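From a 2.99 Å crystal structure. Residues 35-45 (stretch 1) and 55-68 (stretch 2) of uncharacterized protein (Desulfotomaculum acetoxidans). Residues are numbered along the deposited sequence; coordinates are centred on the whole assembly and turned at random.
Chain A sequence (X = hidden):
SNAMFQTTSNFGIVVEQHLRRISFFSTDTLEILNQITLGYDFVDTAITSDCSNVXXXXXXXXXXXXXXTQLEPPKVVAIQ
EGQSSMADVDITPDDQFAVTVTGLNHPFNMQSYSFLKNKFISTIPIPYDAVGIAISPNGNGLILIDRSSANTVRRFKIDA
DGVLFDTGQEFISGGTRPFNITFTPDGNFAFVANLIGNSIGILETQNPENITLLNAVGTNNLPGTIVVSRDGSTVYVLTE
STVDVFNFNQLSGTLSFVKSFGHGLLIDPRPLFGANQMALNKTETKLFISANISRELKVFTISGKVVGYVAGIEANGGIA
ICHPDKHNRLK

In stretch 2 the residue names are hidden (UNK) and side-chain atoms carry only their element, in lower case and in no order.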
# COMPACT_ATOMS: atom_id res chain seq x y z
N GLN A 35 7.08 19.10 -7.31
CA GLN A 35 6.38 18.26 -8.28
C GLN A 35 7.30 17.76 -9.38
O GLN A 35 7.71 18.52 -10.27
CB GLN A 35 5.19 18.99 -8.88
CG GLN A 35 4.00 19.07 -7.98
CD GLN A 35 2.81 19.70 -8.67
OE1 GLN A 35 2.97 20.61 -9.47
NE2 GLN A 35 1.62 19.20 -8.37
N ILE A 36 7.60 16.48 -9.33
CA ILE A 36 8.47 15.87 -10.32
C ILE A 36 7.67 15.23 -11.45
O ILE A 36 6.85 14.37 -11.20
CB ILE A 36 9.32 14.79 -9.66
CG1 ILE A 36 10.21 15.41 -8.59
CG2 ILE A 36 10.16 14.09 -10.69
CD1 ILE A 36 11.26 14.46 -8.08
N THR A 37 7.91 15.66 -12.69
CA THR A 37 7.21 15.12 -13.85
C THR A 37 8.19 14.36 -14.76
O THR A 37 9.05 14.97 -15.39
CB THR A 37 6.52 16.25 -14.68
OG1 THR A 37 5.69 17.07 -13.84
CG2 THR A 37 5.67 15.66 -15.81
N LEU A 38 8.06 13.04 -14.82
CA LEU A 38 8.98 12.22 -15.62
C LEU A 38 8.39 11.56 -16.87
O LEU A 38 9.12 10.93 -17.63
CB LEU A 38 9.61 11.13 -14.75
CG LEU A 38 10.57 11.55 -13.65
CD1 LEU A 38 9.89 11.45 -12.31
CD2 LEU A 38 11.79 10.64 -13.69
N GLY A 39 7.08 11.68 -17.07
CA GLY A 39 6.42 11.06 -18.19
C GLY A 39 6.39 9.54 -18.13
O GLY A 39 6.69 8.87 -19.11
N TYR A 40 6.01 8.99 -16.98
CA TYR A 40 5.77 7.55 -16.86
C TYR A 40 4.36 7.23 -16.45
O TYR A 40 3.57 8.11 -16.11
CB TYR A 40 6.72 6.87 -15.88
CG TYR A 40 8.13 6.69 -16.37
CD1 TYR A 40 8.53 5.51 -16.94
CD2 TYR A 40 9.06 7.70 -16.24
CE1 TYR A 40 9.82 5.34 -17.37
CE2 TYR A 40 10.35 7.55 -16.68
CZ TYR A 40 10.73 6.37 -17.24
OH TYR A 40 12.02 6.22 -17.68
N ASP A 41 4.08 5.94 -16.48
CA ASP A 41 2.78 5.35 -16.24
C ASP A 41 2.62 5.02 -14.73
O ASP A 41 2.44 3.85 -14.34
CB ASP A 41 2.74 4.09 -17.10
CG ASP A 41 1.37 3.53 -17.25
OD1 ASP A 41 0.42 4.34 -17.28
OD2 ASP A 41 1.25 2.30 -17.34
N PHE A 42 2.68 6.05 -13.89
CA PHE A 42 2.83 5.87 -12.43
C PHE A 42 1.64 5.22 -11.71
O PHE A 42 0.48 5.50 -12.01
CB PHE A 42 3.18 7.18 -11.74
CG PHE A 42 4.59 7.66 -12.01
CD1 PHE A 42 5.63 6.76 -12.11
CD2 PHE A 42 4.86 9.02 -12.15
CE1 PHE A 42 6.92 7.21 -12.36
CE2 PHE A 42 6.14 9.47 -12.39
CZ PHE A 42 7.17 8.56 -12.50
N VAL A 43 1.95 4.36 -10.74
CA VAL A 43 0.91 3.65 -9.99
C VAL A 43 1.01 3.88 -8.48
O VAL A 43 0.23 4.65 -7.93
CB VAL A 43 0.87 2.13 -10.33
CG1 VAL A 43 -0.30 1.48 -9.64
CG2 VAL A 43 0.76 1.91 -11.84
N ASP A 44 1.97 3.23 -7.81
CA ASP A 44 2.06 3.28 -6.34
C ASP A 44 3.43 3.79 -5.87
O ASP A 44 4.34 3.96 -6.68
CB ASP A 44 1.75 1.90 -5.73
CG ASP A 44 1.31 1.98 -4.26
OD1 ASP A 44 1.65 1.06 -3.47
OD2 ASP A 44 0.62 2.96 -3.90
N THR A 45 3.54 4.05 -4.56
CA THR A 45 4.79 4.48 -3.92
C THR A 45 5.00 3.82 -2.57
O THR A 45 4.05 3.51 -1.85
CB THR A 45 4.82 5.99 -3.58
OG1 THR A 45 3.49 6.46 -3.34
CG2 THR A 45 5.44 6.78 -4.67
N UNK A 55 10.14 5.29 -3.52
CA UNK A 55 10.07 4.46 -4.70
C UNK A 55 8.73 4.63 -5.41
O UNK A 55 7.68 4.60 -4.76
c UNK A 55 11.77 2.68 -4.36
c UNK A 55 10.29 2.99 -4.35
c UNK A 55 9.60 2.12 -5.34
N UNK A 56 8.76 4.84 -6.73
CA UNK A 56 7.53 4.90 -7.53
C UNK A 56 7.54 3.84 -8.63
O UNK A 56 8.58 3.56 -9.21
c UNK A 56 7.30 6.28 -8.18
c UNK A 56 7.73 7.37 -7.27
c UNK A 56 5.83 6.46 -8.48
N UNK A 57 6.39 3.27 -8.92
CA UNK A 57 6.29 2.19 -9.90
C UNK A 57 5.55 2.66 -11.15
O UNK A 57 4.90 3.71 -11.14
c UNK A 57 5.56 0.96 -9.31
c UNK A 57 6.45 0.22 -8.32
o UNK A 57 4.39 1.40 -8.62
N UNK A 58 5.67 1.90 -12.23
CA UNK A 58 4.88 2.20 -13.41
C UNK A 58 4.46 0.90 -14.08
O UNK A 58 5.16 -0.12 -14.00
c UNK A 58 5.63 3.12 -14.38
o UNK A 58 6.78 2.52 -14.93
N UNK A 59 3.30 0.96 -14.71
CA UNK A 59 2.62 -0.20 -15.24
C UNK A 59 3.14 -0.54 -16.63
O UNK A 59 3.99 -1.41 -16.78
c UNK A 59 1.12 0.08 -15.30
o UNK A 59 0.88 -2.26 -15.48
c UNK A 59 0.31 -1.16 -15.57
o UNK A 59 -0.91 -1.03 -15.85
N UNK A 60 2.61 0.17 -17.63
CA UNK A 60 2.85 -0.12 -19.05
C UNK A 60 4.25 0.35 -19.46
O UNK A 60 4.87 -0.20 -20.38
c UNK A 60 2.00 0.56 -21.38
c UNK A 60 1.98 1.82 -23.46
c UNK A 60 2.75 -0.45 -23.46
c UNK A 60 2.49 0.72 -24.14
c UNK A 60 2.49 -0.53 -22.08
c UNK A 60 1.74 1.73 -22.09
c UNK A 60 1.71 0.49 -19.91
N UNK A 61 4.77 1.35 -18.73
CA UNK A 61 6.15 1.76 -18.89
C UNK A 61 7.14 0.83 -18.17
O UNK A 61 8.35 0.98 -18.29
s UNK A 61 5.66 4.51 -19.55
c UNK A 61 6.34 3.21 -18.43
N UNK A 62 6.63 -0.14 -17.42
CA UNK A 62 7.43 -1.05 -16.59
C UNK A 62 8.74 -0.50 -16.01
O UNK A 62 9.78 -1.17 -16.02
c UNK A 62 7.69 -2.39 -17.30
c UNK A 62 8.44 -2.31 -18.59
c UNK A 62 8.25 -3.58 -19.41
n UNK A 62 9.31 -4.37 -19.53
o UNK A 62 7.16 -3.85 -19.90
N UNK A 63 8.68 0.70 -15.46
CA UNK A 63 9.86 1.33 -14.91
C UNK A 63 9.73 1.74 -13.45
O UNK A 63 8.77 2.40 -13.06
o UNK A 63 10.50 2.17 -17.07
c UNK A 63 10.23 2.57 -15.72
c UNK A 63 11.44 3.26 -15.12
N UNK A 64 10.71 1.35 -12.64
CA UNK A 64 10.78 1.82 -11.26
C UNK A 64 11.73 3.02 -11.12
O UNK A 64 12.85 2.98 -11.60
c UNK A 64 11.25 0.69 -10.34
c UNK A 64 11.46 1.03 -8.86
c UNK A 64 10.84 -0.02 -7.95
c UNK A 64 12.92 1.21 -8.54
N UNK A 65 11.28 4.08 -10.46
CA UNK A 65 12.16 5.21 -10.16
C UNK A 65 12.41 5.38 -8.65
O UNK A 65 11.50 5.15 -7.84
c UNK A 65 10.60 7.14 -9.84
c UNK A 65 11.64 6.53 -10.75
c UNK A 65 11.03 6.29 -12.11
N UNK A 66 13.64 5.76 -8.29
CA UNK A 66 14.05 5.95 -6.90
C UNK A 66 14.47 7.39 -6.66
O UNK A 66 15.21 7.96 -7.44
n UNK A 66 17.81 4.75 -3.82
c UNK A 66 15.99 5.43 -5.28
c UNK A 66 17.10 4.44 -4.90
o UNK A 66 17.31 3.43 -5.56
c UNK A 66 15.23 5.03 -6.55
N UNK A 67 13.99 7.99 -5.58
CA UNK A 67 14.36 9.37 -5.32
C UNK A 67 14.82 9.65 -3.87
O UNK A 67 14.33 9.02 -2.94
c UNK A 67 13.24 10.34 -5.77
c UNK A 67 11.84 12.27 -5.01
c UNK A 67 12.14 9.61 -6.56
c UNK A 67 12.66 11.09 -4.59
N UNK A 68 15.79 10.55 -3.70
CA UNK A 68 16.23 10.99 -2.36
C UNK A 68 15.46 12.24 -1.95
O UNK A 68 15.30 13.16 -2.75
c UNK A 68 17.72 11.29 -2.34
c UNK A 68 20.12 10.51 -2.41
o UNK A 68 21.00 9.63 -2.58
c UNK A 68 18.65 10.10 -2.49
o UNK A 68 20.40 11.72 -2.18

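Position 55 carries three carbons, one bearing the other two; its side chain stays clear of stretch 1, and its backbone O lies 3.0 Å from Thr45 CA. The fork at the first carbon identifies Val55. Position 56 has the same three-carbon fork, but here one methyl comes within 3.6 Å of Phe42 CD1, in an off-centre CH-pi contact, and the other within 3.5 Å of Thr45 CG2. This is Val56, paired with Thr45 in the antiparallel sheet.

At position 57 the first carbon bears one oxygen and one carbon, and the oxygen accepts a hydrogen bond from Asp44 N (3.1 Å): Thr57. Its backbone is equally engaged, since Thr57 N donates to Asp44 O (3.1 Å) and Thr57 O accepts from Val43 N (3.0 Å). Position 58 holds one carbon and one oxygen, the oxygen 4.0 Å from Tyr40 CD1; it is Ser58, paired with Phe42. Ser58 OG also accepts a hydrogen bond from the backbone N of position 63 (2.7 Å), tying together the two ends of the hairpin loop.

Two carbons, the second carrying two oxygens, occupy position 59, with CB 3.0 Å from Asp41 OD2. The chemistry fits Asp59, whose backbone N donates to Asp41 O (3.0 Å). Position 60 has one carbon followed by a six-carbon ring whose end leads away from stretch 1: Phe60. Its contact is made nearer the backbone, where Phe60 N donates to Asp41 OD2 (2.5 Å).

One carbon and a sulfur mark position 61 as Cys61; its CB lies 3.5 Å from Tyr40 CD1, at the ring edge. Position 62, three carbons ending in an oxygen and a nitrogen, points away and touches nothing of stretch 1: Gln62, closing the type I turn begun at Asp59. Position 63, a carbon bearing one oxygen and one carbon, places CB 3.3 Å from Tyr40 CE1; it is Thr63.

Position 64 has four carbons forked at the second and turns away: Leu64. The three-carbon fork at position 65 brings a methyl 4.2 Å from Phe42 CE1, giving Val65. Position 66, with three carbons and a terminal oxygen and nitrogen, is Gln66, out of reach. Position 67 has four carbons forked at the first; the end of its longer arm meets Ile36 CD1 at 3.8 Å, identifying Ile67. Position 68, three carbons ending in two oxygens, is Glu68, also out of reach.

The contact combines antiparallel pairing, bulged between Phe42 and Thr45, with Asp41 binding the turn's backbone and Phe42 packing against Val56 and Val65.

Stretch 2 55-68: VVTSDFCQTLVQIE
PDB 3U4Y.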